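Local coordinates for FBP protein (Leishmania major, PDB 5OFU) that probably hydrolyses fructose 1,6-bisphosphate to fructose 6-phosphate and phosphate as a magnesium-dependent homotetramer of the class 1 fructose-1,6-bisphosphatase family, and binds AMP, at residues D112-F117 with W139-D144; P119-S124 with S251-I256; S216-N221 with A246-S251. All coordinates share one frame; numbering follows the deposited sequence.

Interaction 1 (D112-F117 with W139-D144); sequences DYLIFF and WRLPKD. With AMP (adenosine monophosphate), chain E.
Leu-114 and Trp-139 pair across the far end of an antiparallel beta hairpin, where strands 113-121 and 132-140 run side by side in the large mixed sheet. The backbone evidence is a hydrogen-bonded pair: Leu-114 N donates to Trp-139 O at 2.8 Å, and Trp-139 N returns the bond to Leu-114 O. Tyr-113 and Arg-140 form the adjoining non-hydrogen-bonded pair, and Leu-141 N reaches Asp-112 O at 2.9 Å just past the regular strand.

Apolar packing occupies the face that carries Leu-114 and Trp-139. The Phe-116 ring crosses the indole at a steep angle (planes 78° apart), with Phe-116 CD2 lying 3.7 Å from Trp-139 CZ3. Leu-114 CD1 approaches Leu-141 CG. The indole N-H is satisfied separately, by a hydrogen bond from Trp-139 NE1 to Lys-161 O.

Charge gathers on the other face and at its margin. The extended Arg-140 chain brings NE to Asp-112 OD2 at 2.9 Å, a salt bridge that is straight (172°), lies in the guanidinium plane and uses the syn side of the carboxylate. The other oxygen, Asp-112 OD1, makes a salt bridge to Arg-25, an AMP-binding residue.

The nucleotide contact falls to Tyr-113. Tyr-113 OH accepts from AMP O3' at 2.8 Å and donates to AMP O2P, which lies at the ring's edge, in its plane, at 2.7 Å.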
loop_
_atom_site.group_PDB
_atom_site.type_symbol
_atom_site.label_atom_id
_atom_site.label_comp_id
_atom_site.label_asym_id
_atom_site.label_seq_id
_atom_site.Cartn_x
_atom_site.Cartn_y
_atom_site.Cartn_z
ATOM N N ASP A 112 -7.975 34.924 -3.533
ATOM C CA ASP A 112 -8.897 35.662 -2.658
ATOM C C ASP A 112 -9.635 34.752 -1.668
ATOM O O ASP A 112 -10.702 35.119 -1.178
ATOM C CB ASP A 112 -9.873 36.495 -3.508
ATOM C CG ASP A 112 -10.795 35.639 -4.354
ATOM O OD1 ASP A 112 -10.288 34.695 -4.999
ATOM O OD2 ASP A 112 -12.010 35.919 -4.410
ATOM N N TYR A 113 -9.061 33.577 -1.382
ATOM C CA TYR A 113 -9.642 32.628 -0.432
ATOM C C TYR A 113 -8.902 32.668 0.898
ATOM O O TYR A 113 -7.673 32.778 0.923
ATOM C CB TYR A 113 -9.654 31.210 -1.003
ATOM C CG TYR A 113 -10.698 31.043 -2.071
ATOM C CD1 TYR A 113 -12.038 30.989 -1.739
ATOM C CD2 TYR A 113 -10.351 30.940 -3.416
ATOM C CE1 TYR A 113 -13.012 30.850 -2.713
ATOM C CE2 TYR A 113 -11.325 30.793 -4.398
ATOM C CZ TYR A 113 -12.663 30.752 -4.038
ATOM O OH TYR A 113 -13.667 30.630 -4.980
ATOM N N LEU A 114 -9.669 32.636 1.991
ATOM C CA LEU A 114 -9.140 32.492 3.351
ATOM C C LEU A 114 -9.496 31.094 3.819
ATOM O O LEU A 114 -10.668 30.724 3.753
ATOM C CB LEU A 114 -9.771 33.508 4.309
ATOM C CG LEU A 114 -9.673 35.007 3.988
ATOM C CD1 LEU A 114 -10.746 35.432 3.005
ATOM C CD2 LEU A 114 -9.778 35.848 5.254
ATOM N N ILE A 115 -8.496 30.311 4.234
ATOM C CA ILE A 115 -8.710 28.945 4.761
ATOM C C ILE A 115 -8.379 28.935 6.244
ATOM O O ILE A 115 -7.316 29.397 6.652
ATOM C CB ILE A 115 -7.808 27.850 4.117
ATOM C CG1 ILE A 115 -7.454 28.163 2.670
ATOM C CG2 ILE A 115 -8.470 26.479 4.217
ATOM C CD1 ILE A 115 -8.636 28.425 1.763
ATOM N N PHE A 116 -9.296 28.426 7.046
ATOM C CA PHE A 116 -9.028 28.211 8.459
ATOM C C PHE A 116 -9.176 26.728 8.724
ATOM O O PHE A 116 -10.174 26.125 8.321
ATOM C CB PHE A 116 -9.958 29.058 9.324
ATOM C CG PHE A 116 -9.708 30.522 9.172
ATOM C CD1 PHE A 116 -8.712 31.149 9.914
ATOM C CD2 PHE A 116 -10.422 31.265 8.256
ATOM C CE1 PHE A 116 -8.454 32.505 9.758
ATOM C CE2 PHE A 116 -10.164 32.616 8.092
ATOM C CZ PHE A 116 -9.177 33.237 8.844
ATOM N N PHE A 117 -8.170 26.141 9.364
ATOM C CA PHE A 117 -8.147 24.707 9.541
ATOM C C PHE A 117 -7.544 24.273 10.864
ATOM O O PHE A 117 -6.726 24.980 11.457
ATOM C CB PHE A 117 -7.389 24.049 8.377
ATOM C CG PHE A 117 -5.948 24.456 8.279
ATOM C CD1 PHE A 117 -5.594 25.640 7.660
ATOM C CD2 PHE A 117 -4.949 23.659 8.810
ATOM C CE1 PHE A 117 -4.270 26.027 7.573
ATOM C CE2 PHE A 117 -3.613 24.036 8.714
ATOM C CZ PHE A 117 -3.273 25.221 8.093
ATOM N N TRP A 139 -13.448 30.663 3.194
ATOM C CA TRP A 139 -14.166 31.913 2.974
ATOM C C TRP A 139 -13.574 32.650 1.783
ATOM O O TRP A 139 -12.400 32.489 1.454
ATOM C CB TRP A 139 -14.047 32.829 4.194
ATOM C CG TRP A 139 -14.961 32.527 5.335
ATOM C CD1 TRP A 139 -16.167 33.128 5.609
ATOM C CD2 TRP A 139 -14.731 31.594 6.390
ATOM N NE1 TRP A 139 -16.702 32.613 6.763
ATOM C CE2 TRP A 139 -15.838 31.672 7.266
ATOM C CE3 TRP A 139 -13.710 30.692 6.674
ATOM C CZ2 TRP A 139 -15.943 30.884 8.391
ATOM C CZ3 TRP A 139 -13.817 29.910 7.804
ATOM C CH2 TRP A 139 -14.927 30.012 8.650
ATOM N N ARG A 140 -14.394 33.483 1.165
ATOM C CA ARG A 140 -13.948 34.385 0.103
ATOM C C ARG A 140 -13.861 35.817 0.638
ATOM O O ARG A 140 -14.682 36.233 1.460
ATOM C CB ARG A 140 -14.919 34.296 -1.081
ATOM C CG ARG A 140 -14.271 34.591 -2.410
ATOM C CD ARG A 140 -15.181 34.247 -3.571
ATOM N NE ARG A 140 -14.588 34.728 -4.813
ATOM C CZ ARG A 140 -15.139 34.604 -6.014
ATOM N NH1 ARG A 140 -16.332 34.018 -6.173
ATOM N NH2 ARG A 140 -14.493 35.081 -7.075
ATOM N N LEU A 141 -12.867 36.567 0.177
ATOM C CA LEU A 141 -12.770 37.994 0.501
ATOM C C LEU A 141 -14.063 38.740 0.147
ATOM O O LEU A 141 -14.576 38.570 -0.969
ATOM C CB LEU A 141 -11.631 38.651 -0.276
ATOM C CG LEU A 141 -10.227 38.556 0.311
ATOM C CD1 LEU A 141 -9.109 38.913 -0.679
ATOM C CD2 LEU A 141 -10.171 39.432 1.542
ATOM N N PRO A 142 -14.590 39.575 1.071
ATOM C CA PRO A 142 -15.695 40.475 0.697
ATOM C C PRO A 142 -15.293 41.398 -0.458
ATOM O O PRO A 142 -14.130 41.799 -0.541
ATOM C CB PRO A 142 -15.943 41.284 1.963
ATOM C CG PRO A 142 -15.420 40.442 3.070
ATOM C CD PRO A 142 -14.281 39.647 2.508
ATOM N N LYS A 143 -16.229 41.678 -1.363
ATOM C CA LYS A 143 -15.969 42.585 -2.496
ATOM C C LYS A 143 -15.474 43.966 -2.024
ATOM O O LYS A 143 -15.942 44.483 -1.004
ATOM C CB LYS A 143 -17.226 42.730 -3.388
ATOM C CG LYS A 143 -18.489 43.244 -2.689
ATOM C CD LYS A 143 -19.606 43.650 -3.638
ATOM C CE LYS A 143 -19.380 44.744 -4.582
ATOM N NZ LYS A 143 -18.784 45.974 -4.051
ATOM N N ASP A 144 -14.526 44.539 -2.774
ATOM C CA ASP A 144 -13.827 45.794 -2.413
ATOM C C ASP A 144 -13.092 45.717 -1.059
ATOM O O ASP A 144 -13.210 46.613 -0.220
ATOM C CB ASP A 144 -14.776 47.027 -2.457
ATOM C CG ASP A 144 -15.163 47.449 -3.880
ATOM O OD1 ASP A 144 -14.635 46.894 -4.873
ATOM O OD2 ASP A 144 -16.006 48.367 -3.992
HETATM P P AMP E . -13.312 30.355 -8.589
HETATM O O1P AMP E . -12.670 29.049 -8.976
HETATM O O2P AMP E . -12.662 31.058 -7.425
HETATM O O3P AMP E . -13.598 31.289 -9.741
HETATM O "O5'" AMP E . -14.775 29.881 -8.142
HETATM C "C5'" AMP E . -15.714 30.803 -7.601
HETATM C "C4'" AMP E . -16.855 30.083 -6.891
HETATM O "O4'" AMP E . -17.493 29.135 -7.750
HETATM C "C3'" AMP E . -16.411 29.303 -5.668
HETATM O "O3'" AMP E . -16.362 30.103 -4.492
HETATM C "C2'" AMP E . -17.440 28.207 -5.572
HETATM O "O2'" AMP E . -18.596 28.614 -4.838
HETATM C "C1'" AMP E . -17.785 27.932 -7.029
HETATM N N9 AMP E . -16.924 26.800 -7.474
HETATM C C8 AMP E . -15.795 26.875 -8.213
HETATM N N7 AMP E . -15.265 25.650 -8.419
HETATM C C5 AMP E . -16.054 24.770 -7.800
HETATM C C6 AMP E . -16.045 23.313 -7.619
HETATM N N6 AMP E . -15.066 22.580 -8.173
HETATM N N1 AMP E . -17.043 22.761 -6.898
HETATM C C2 AMP E . -18.030 23.503 -6.346
HETATM N N3 AMP E . -18.088 24.846 -6.466
HETATM C C4 AMP E . -17.141 25.522 -7.166
#

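Interaction 2 (P119-S124 with S251-I256); sequences PLDGSS and SMVGDI. With F6P (6-O-phosphono-beta-D-fructofuranose), chain F.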
loop_
_atom_site.group_PDB
_atom_site.type_symbol
_atom_site.label_atom_id
_atom_site.label_comp_id
_atom_site.label_asym_id
_atom_site.label_seq_id
_atom_site.Cartn_x
_atom_site.Cartn_y
_atom_site.Cartn_z
ATOM N N PRO A 119 -5.434 21.004 11.530
ATOM C CA PRO A 119 -4.865 19.915 10.725
ATOM C C PRO A 119 -4.885 18.545 11.390
ATOM O O PRO A 119 -4.859 17.537 10.686
ATOM C CB PRO A 119 -3.424 20.367 10.493
ATOM C CG PRO A 119 -3.110 21.208 11.672
ATOM C CD PRO A 119 -4.390 21.908 12.043
ATOM N N LEU A 120 -4.893 18.513 12.726
ATOM C CA LEU A 120 -4.957 17.264 13.481
ATOM C C LEU A 120 -5.801 17.449 14.738
ATOM O O LEU A 120 -5.306 17.695 15.836
ATOM C CB LEU A 120 -3.553 16.737 13.796
ATOM C CG LEU A 120 -3.466 15.281 14.260
ATOM C CD1 LEU A 120 -4.062 14.319 13.244
ATOM C CD2 LEU A 120 -2.016 14.904 14.532
ATOM N N ASP A 121 -7.104 17.329 14.531
ATOM C CA ASP A 121 -8.104 17.361 15.577
ATOM C C ASP A 121 -8.102 16.061 16.370
ATOM O O ASP A 121 -7.936 14.982 15.804
ATOM C CB ASP A 121 -9.476 17.598 14.940
ATOM C CG ASP A 121 -10.613 17.494 15.923
ATOM O OD1 ASP A 121 -10.877 18.483 16.654
ATOM O OD2 ASP A 121 -11.265 16.424 15.949
ATOM N N GLY A 122 -8.329 16.179 17.679
ATOM C CA GLY A 122 -8.352 15.037 18.593
ATOM C C GLY A 122 -6.954 14.647 19.019
ATOM O O GLY A 122 -6.637 13.468 19.097
ATOM N N SER A 123 -6.119 15.646 19.302
ATOM C CA SER A 123 -4.693 15.432 19.593
ATOM C C SER A 123 -4.422 14.571 20.828
ATOM O O SER A 123 -3.373 13.947 20.910
ATOM C CB SER A 123 -3.961 16.777 19.736
ATOM O OG SER A 123 -4.398 17.471 20.893
ATOM N N SER A 124 -5.362 14.535 21.770
ATOM C CA SER A 124 -5.262 13.658 22.932
ATOM C C SER A 124 -5.462 12.165 22.585
ATOM O O SER A 124 -5.118 11.303 23.406
ATOM C CB SER A 124 -6.249 14.073 24.028
ATOM O OG SER A 124 -7.535 13.503 23.813
ATOM N N SER A 251 -12.431 12.915 19.885
ATOM C CA SER A 251 -12.073 13.681 18.701
ATOM C C SER A 251 -13.370 14.161 18.090
ATOM O O SER A 251 -14.227 13.350 17.731
ATOM C CB SER A 251 -11.305 12.823 17.700
ATOM O OG SER A 251 -10.207 12.186 18.339
ATOM N N MET A 252 -13.506 15.479 17.981
ATOM C CA MET A 252 -14.701 16.094 17.430
ATOM C C MET A 252 -15.050 15.542 16.035
ATOM O O MET A 252 -16.214 15.287 15.746
ATOM C CB MET A 252 -14.527 17.610 17.356
ATOM C CG MET A 252 -15.803 18.333 16.963
ATOM S SD MET A 252 -15.517 19.977 16.302
ATOM C CE MET A 252 -17.206 20.594 16.226
ATOM N N VAL A 253 -14.034 15.328 15.199
ATOM C CA VAL A 253 -14.244 14.822 13.845
ATOM C C VAL A 253 -14.787 13.404 13.882
ATOM O O VAL A 253 -15.713 13.089 13.146
ATOM C CB VAL A 253 -12.968 14.906 12.985
ATOM C CG1 VAL A 253 -13.197 14.301 11.608
ATOM C CG2 VAL A 253 -12.553 16.363 12.807
ATOM N N GLY A 254 -14.238 12.566 14.755
ATOM C CA GLY A 254 -14.769 11.217 14.955
ATOM C C GLY A 254 -16.211 11.202 15.449
ATOM O O GLY A 254 -17.050 10.514 14.886
ATOM N N ASP A 255 -16.492 11.964 16.496
ATOM C CA ASP A 255 -17.827 11.997 17.095
ATOM C C ASP A 255 -18.876 12.575 16.138
ATOM O O ASP A 255 -19.972 12.024 16.010
ATOM C CB ASP A 255 -17.810 12.778 18.422
ATOM C CG ASP A 255 -17.047 12.047 19.534
ATOM O OD1 ASP A 255 -17.331 10.847 19.766
ATOM O OD2 ASP A 255 -16.168 12.674 20.196
ATOM N N ILE A 256 -18.535 13.676 15.461
ATOM C CA ILE A 256 -19.431 14.299 14.461
ATOM C C ILE A 256 -19.706 13.371 13.283
ATOM O O ILE A 256 -20.842 13.280 12.815
ATOM C CB ILE A 256 -18.886 15.668 13.969
ATOM C CG1 ILE A 256 -18.970 16.713 15.105
ATOM C CG2 ILE A 256 -19.635 16.187 12.734
ATOM C CD1 ILE A 256 -20.357 17.255 15.370
HETATM O O1 F6P F . -9.430 20.701 21.056
HETATM C C1 F6P F . -10.478 20.144 20.250
HETATM C C2 F6P F . -10.723 18.702 20.674
HETATM O O2 F6P F . -9.530 17.947 20.426
HETATM C C3 F6P F . -11.917 18.071 19.961
HETATM O O3 F6P F . -11.526 17.183 18.914
HETATM C C4 F6P F . -12.675 17.314 21.033
HETATM O O4 F6P F . -14.092 17.367 20.871
HETATM C C5 F6P F . -12.264 17.998 22.316
HETATM O O5 F6P F . -11.027 18.674 22.073
HETATM C C6 F6P F . -12.080 17.012 23.451
HETATM O O6 F6P F . -12.038 17.788 24.645
HETATM P P F6P F . -12.124 17.113 26.101
HETATM O O1P F6P F . -10.767 16.477 26.298
HETATM O O2P F6P F . -13.279 16.142 25.997
HETATM O O3P F6P F . -12.338 18.317 26.971
#
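Asp-121 reaches the start of helix 252-262 with its carboxylate, and the close part of the contact is centred on one oxygen. Val-253 N donates to Asp-121 OD2 at 3.1 Å with an N-H...O angle of 165°, arriving from above the carboxylate plane, 37° out of it. Met-252 N is at a similar distance from the same oxygen, but its angle is poor; its hydrogen points instead at the sugar, and Met-252 N donates to O3 of fructose 6-phosphate at 2.8 Å, almost straight. That hydroxyl in turn donates to Asp-121 OD1 at 2.7 Å. One carboxylate thus holds a helix amide with one oxygen and the ligand with the other, an orientation reached with CG anti to the backbone N (chi1 173°). Val-253 CG2 also packs against Asp-121 OD2, at 3.4 Å.

This is the sugar side of the active site, formed where the N-terminal and C-terminal family regions meet. Asp-121 is also a ligand of the second manganese site, as is Glu-284, whose carboxylate lies close by; the proximity of like charges would probably be eased by a bound metal.

The two backbones come nearest at Gly-122 and Ser-251, CA to CA 4.0 Å. Gly-122 CA lies 3.4 Å from Ser-251 OG, a van der Waals contact; the Ser-251 hydroxyl is hydrogen-bonded to Ser-131 O and Asn-125 ND2. The looser side begins at the exposed Ser-123 and Ser-124, which do not touch segment 251-256; there Ser-124 O is hydrogen-bonded to Tyr-262 OH of a neighbouring subunit.

Interaction 3 (S216-N221 with A246-S251); sequences SVNEGN and ARYIGS. With F6P (6-O-phosphono-beta-D-fructofuranose), chain F; F6P (6-O-phosphono-beta-D-fructofuranose), chain I.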
loop_
_atom_site.group_PDB
_atom_site.type_symbol
_atom_site.label_atom_id
_atom_site.label_comp_id
_atom_site.label_asym_id
_atom_site.label_seq_id
_atom_site.Cartn_x
_atom_site.Cartn_y
_atom_site.Cartn_z
ATOM N N SER A 216 -23.344 12.502 22.801
ATOM C CA SER A 216 -21.897 12.570 22.825
ATOM C C SER A 216 -21.434 13.847 23.525
ATOM O O SER A 216 -21.640 14.942 23.020
ATOM C CB SER A 216 -21.359 12.478 21.391
ATOM O OG SER A 216 -19.962 12.313 21.386
ATOM N N VAL A 217 -20.825 13.678 24.696
ATOM C CA VAL A 217 -20.392 14.786 25.543
ATOM C C VAL A 217 -19.439 14.205 26.584
ATOM O O VAL A 217 -19.493 12.997 26.851
ATOM C CB VAL A 217 -21.611 15.479 26.223
ATOM C CG1 VAL A 217 -22.386 14.515 27.126
ATOM C CG2 VAL A 217 -21.184 16.710 27.008
ATOM N N ASN A 218 -18.553 15.039 27.134
ATOM C CA ASN A 218 -17.638 14.628 28.209
ATOM C C ASN A 218 -18.286 14.833 29.587
ATOM O O ASN A 218 -18.221 15.924 30.149
ATOM C CB ASN A 218 -16.299 15.391 28.132
ATOM C CG ASN A 218 -15.266 14.872 29.128
ATOM O OD1 ASN A 218 -15.576 14.108 30.060
ATOM N ND2 ASN A 218 -14.028 15.281 28.940
ATOM N N GLU A 219 -18.856 13.762 30.146
ATOM C CA GLU A 219 -19.527 13.824 31.465
ATOM C C GLU A 219 -18.575 13.948 32.645
ATOM O O GLU A 219 -19.021 14.148 33.759
ATOM C CB GLU A 219 -20.471 12.629 31.676
ATOM C CG GLU A 219 -21.664 12.654 30.740
ATOM C CD GLU A 219 -22.818 11.816 31.235
ATOM O OE1 GLU A 219 -23.269 12.051 32.381
ATOM O OE2 GLU A 219 -23.321 10.973 30.463
ATOM N N GLY A 220 -17.272 13.820 32.405
ATOM C CA GLY A 220 -16.277 14.193 33.397
ATOM C C GLY A 220 -16.402 15.628 33.889
ATOM O O GLY A 220 -15.963 15.942 34.982
ATOM N N ASN A 221 -17.004 16.494 33.084
ATOM C CA ASN A 221 -17.249 17.902 33.444
ATOM C C ASN A 221 -18.659 18.182 33.986
ATOM O O ASN A 221 -19.063 19.339 34.044
ATOM C CB ASN A 221 -17.003 18.790 32.204
ATOM C CG ASN A 221 -15.583 18.700 31.680
ATOM O OD1 ASN A 221 -15.392 18.608 30.484
ATOM N ND2 ASN A 221 -14.585 18.707 32.563
ATOM N N ALA A 246 -24.590 6.286 25.082
ATOM C CA ALA A 246 -23.529 7.302 25.137
ATOM C C ALA A 246 -22.300 6.884 24.324
ATOM O O ALA A 246 -21.900 5.719 24.360
ATOM C CB ALA A 246 -23.127 7.580 26.567
ATOM N N ARG A 247 -21.738 7.835 23.579
ATOM C CA ARG A 247 -20.505 7.650 22.837
ATOM C C ARG A 247 -19.694 8.927 22.890
ATOM O O ARG A 247 -20.208 9.992 22.567
ATOM C CB ARG A 247 -20.799 7.313 21.368
ATOM C CG ARG A 247 -21.435 5.947 21.134
ATOM C CD ARG A 247 -20.451 4.839 21.478
ATOM N NE ARG A 247 -20.936 3.490 21.179
ATOM C CZ ARG A 247 -21.683 2.718 21.978
ATOM N NH1 ARG A 247 -22.108 3.137 23.172
ATOM N NH2 ARG A 247 -22.018 1.501 21.554
ATOM N N TYR A 248 -18.419 8.824 23.250
ATOM C CA TYR A 248 -17.516 9.975 23.177
ATOM C C TYR A 248 -16.081 9.510 22.943
ATOM O O TYR A 248 -15.388 9.082 23.858
ATOM C CB TYR A 248 -17.636 10.812 24.431
ATOM C CG TYR A 248 -16.982 12.174 24.371
ATOM C CD1 TYR A 248 -17.579 13.235 23.672
ATOM C CD2 TYR A 248 -15.799 12.429 25.053
ATOM C CE1 TYR A 248 -17.002 14.494 23.652
ATOM C CE2 TYR A 248 -15.210 13.689 25.033
ATOM C CZ TYR A 248 -15.815 14.715 24.339
ATOM O OH TYR A 248 -15.240 15.951 24.352
ATOM N N ILE A 249 -15.692 9.556 21.674
ATOM C CA ILE A 249 -14.368 9.184 21.219
ATOM C C ILE A 249 -13.309 10.143 21.774
ATOM O O ILE A 249 -12.223 9.714 22.095
ATOM C CB ILE A 249 -14.320 9.143 19.665
ATOM C CG1 ILE A 249 -15.249 8.039 19.118
ATOM C CG2 ILE A 249 -12.900 8.929 19.147
ATOM C CD1 ILE A 249 -15.554 8.165 17.635
ATOM N N GLY A 250 -13.633 11.428 21.872
ATOM C CA GLY A 250 -12.662 12.462 22.274
ATOM C C GLY A 250 -12.030 13.238 21.114
ATOM O O GLY A 250 -11.150 14.072 21.332
ATOM N N SER A 251 -12.431 12.915 19.885
ATOM C CA SER A 251 -12.073 13.681 18.701
ATOM C C SER A 251 -13.370 14.161 18.090
ATOM O O SER A 251 -14.227 13.350 17.731
ATOM C CB SER A 251 -11.305 12.823 17.700
ATOM O OG SER A 251 -10.207 12.186 18.339
HETATM O O1 F6P F . -9.430 20.701 21.056
HETATM C C1 F6P F . -10.478 20.144 20.250
HETATM C C2 F6P F . -10.723 18.702 20.674
HETATM O O2 F6P F . -9.530 17.947 20.426
HETATM C C3 F6P F . -11.917 18.071 19.961
HETATM O O3 F6P F . -11.526 17.183 18.914
HETATM C C4 F6P F . -12.675 17.314 21.033
HETATM O O4 F6P F . -14.092 17.367 20.871
HETATM C C5 F6P F . -12.264 17.998 22.316
HETATM O O5 F6P F . -11.027 18.674 22.073
HETATM C C6 F6P F . -12.080 17.012 23.451
HETATM O O6 F6P F . -12.038 17.788 24.645
HETATM P P F6P F . -12.124 17.113 26.101
HETATM O O1P F6P F . -10.767 16.477 26.298
HETATM O O2P F6P F . -13.279 16.142 25.997
HETATM O O3P F6P F . -12.338 18.317 26.971
HETATM O O1 F6P I . -20.351 -6.556 22.373
HETATM C C1 F6P I . -19.043 -6.093 22.749
HETATM C C2 F6P I . -18.920 -4.587 22.494
HETATM O O2 F6P I . -18.993 -4.347 21.078
HETATM C C3 F6P I . -17.643 -3.999 23.086
HETATM O O3 F6P I . -16.637 -3.797 22.090
HETATM C C4 F6P I . -18.047 -2.679 23.710
HETATM O O4 F6P I . -17.303 -2.359 24.891
HETATM C C5 F6P I . -19.517 -2.868 24.005
HETATM O O5 F6P I . -19.996 -3.904 23.145
HETATM C C6 F6P I . -20.347 -1.624 23.749
HETATM O O6 F6P I . -21.617 -1.864 24.354
HETATM P P F6P I . -22.726 -0.720 24.557
HETATM O O1P F6P I . -23.838 -1.507 25.212
HETATM O O2P F6P I . -23.108 -0.259 23.174
HETATM O O3P F6P I . -22.014 0.342 25.375
#
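The 6-phosphate pocket of the fructose 6-phosphate site is built here from two loops, one following strand 214-216 and the other leading into helix 252-262. Ser-216 OG donates to Arg-247 O at 2.6 Å, tilted 19° from the carbonyl plane, and joins the loops at their base. Beyond it the Tyr-248 ring lies under the backbone of 217-218: Asn-218 N stands 3.8 Å above the ring plane over its centre, and Val-217 C is nearer the rim. Gly-250 N approaches the opposite face. With CG anti to the backbone N (chi1 -168°), the ring extends to the ligand, and Tyr-248 OH donates to phosphate O2P at 2.6 Å. Asn-218 ND2 gives the same oxygen a longer bond of 3.2 Å. Asn-218 OD1 accepts from Gly-220 N at 2.9 Å in an Asx turn, and also from Ala-246 N of a neighbouring subunit.

Arg-247, bent at its second torsion, serves a different phosphate: Arg-247 NH2 meets O2P of the neighbouring subunit's fructose 6-phosphate at 2.6 Å, in the guanidinium plane. Reciprocally, Arg-247 of that neighbour binds the ligand here. Such a shared phosphate pocket, completed by an arginine across the subunit interface, is characteristic of class 1 fructose-1,6-bisphosphatases.

How the interactions relate
All the touching residues of interactions 2 and 3 are buried, and both contacts serve the same fructose 6-phosphate, interaction 2 at its O3 hydroxyl and interaction 3 at its phosphate. They share Ser-251, and Asp-255 of the helix in interaction 2 probably accepts hydrogen bonds from Ile-249 N and Gly-250 N of interaction 3. Interaction 1 is partly buried and lies about 24 Å, centre to centre, from interaction 2; strand 113-121 runs from its AMP-binding end to the Asp-121 end. The chemistry follows place: sheet pairing, aromatic packing and a salt bridge in interaction 1, a carboxylate on a helix start in interaction 2, and loop-to-loop bonds near the subunit interface in interaction 3.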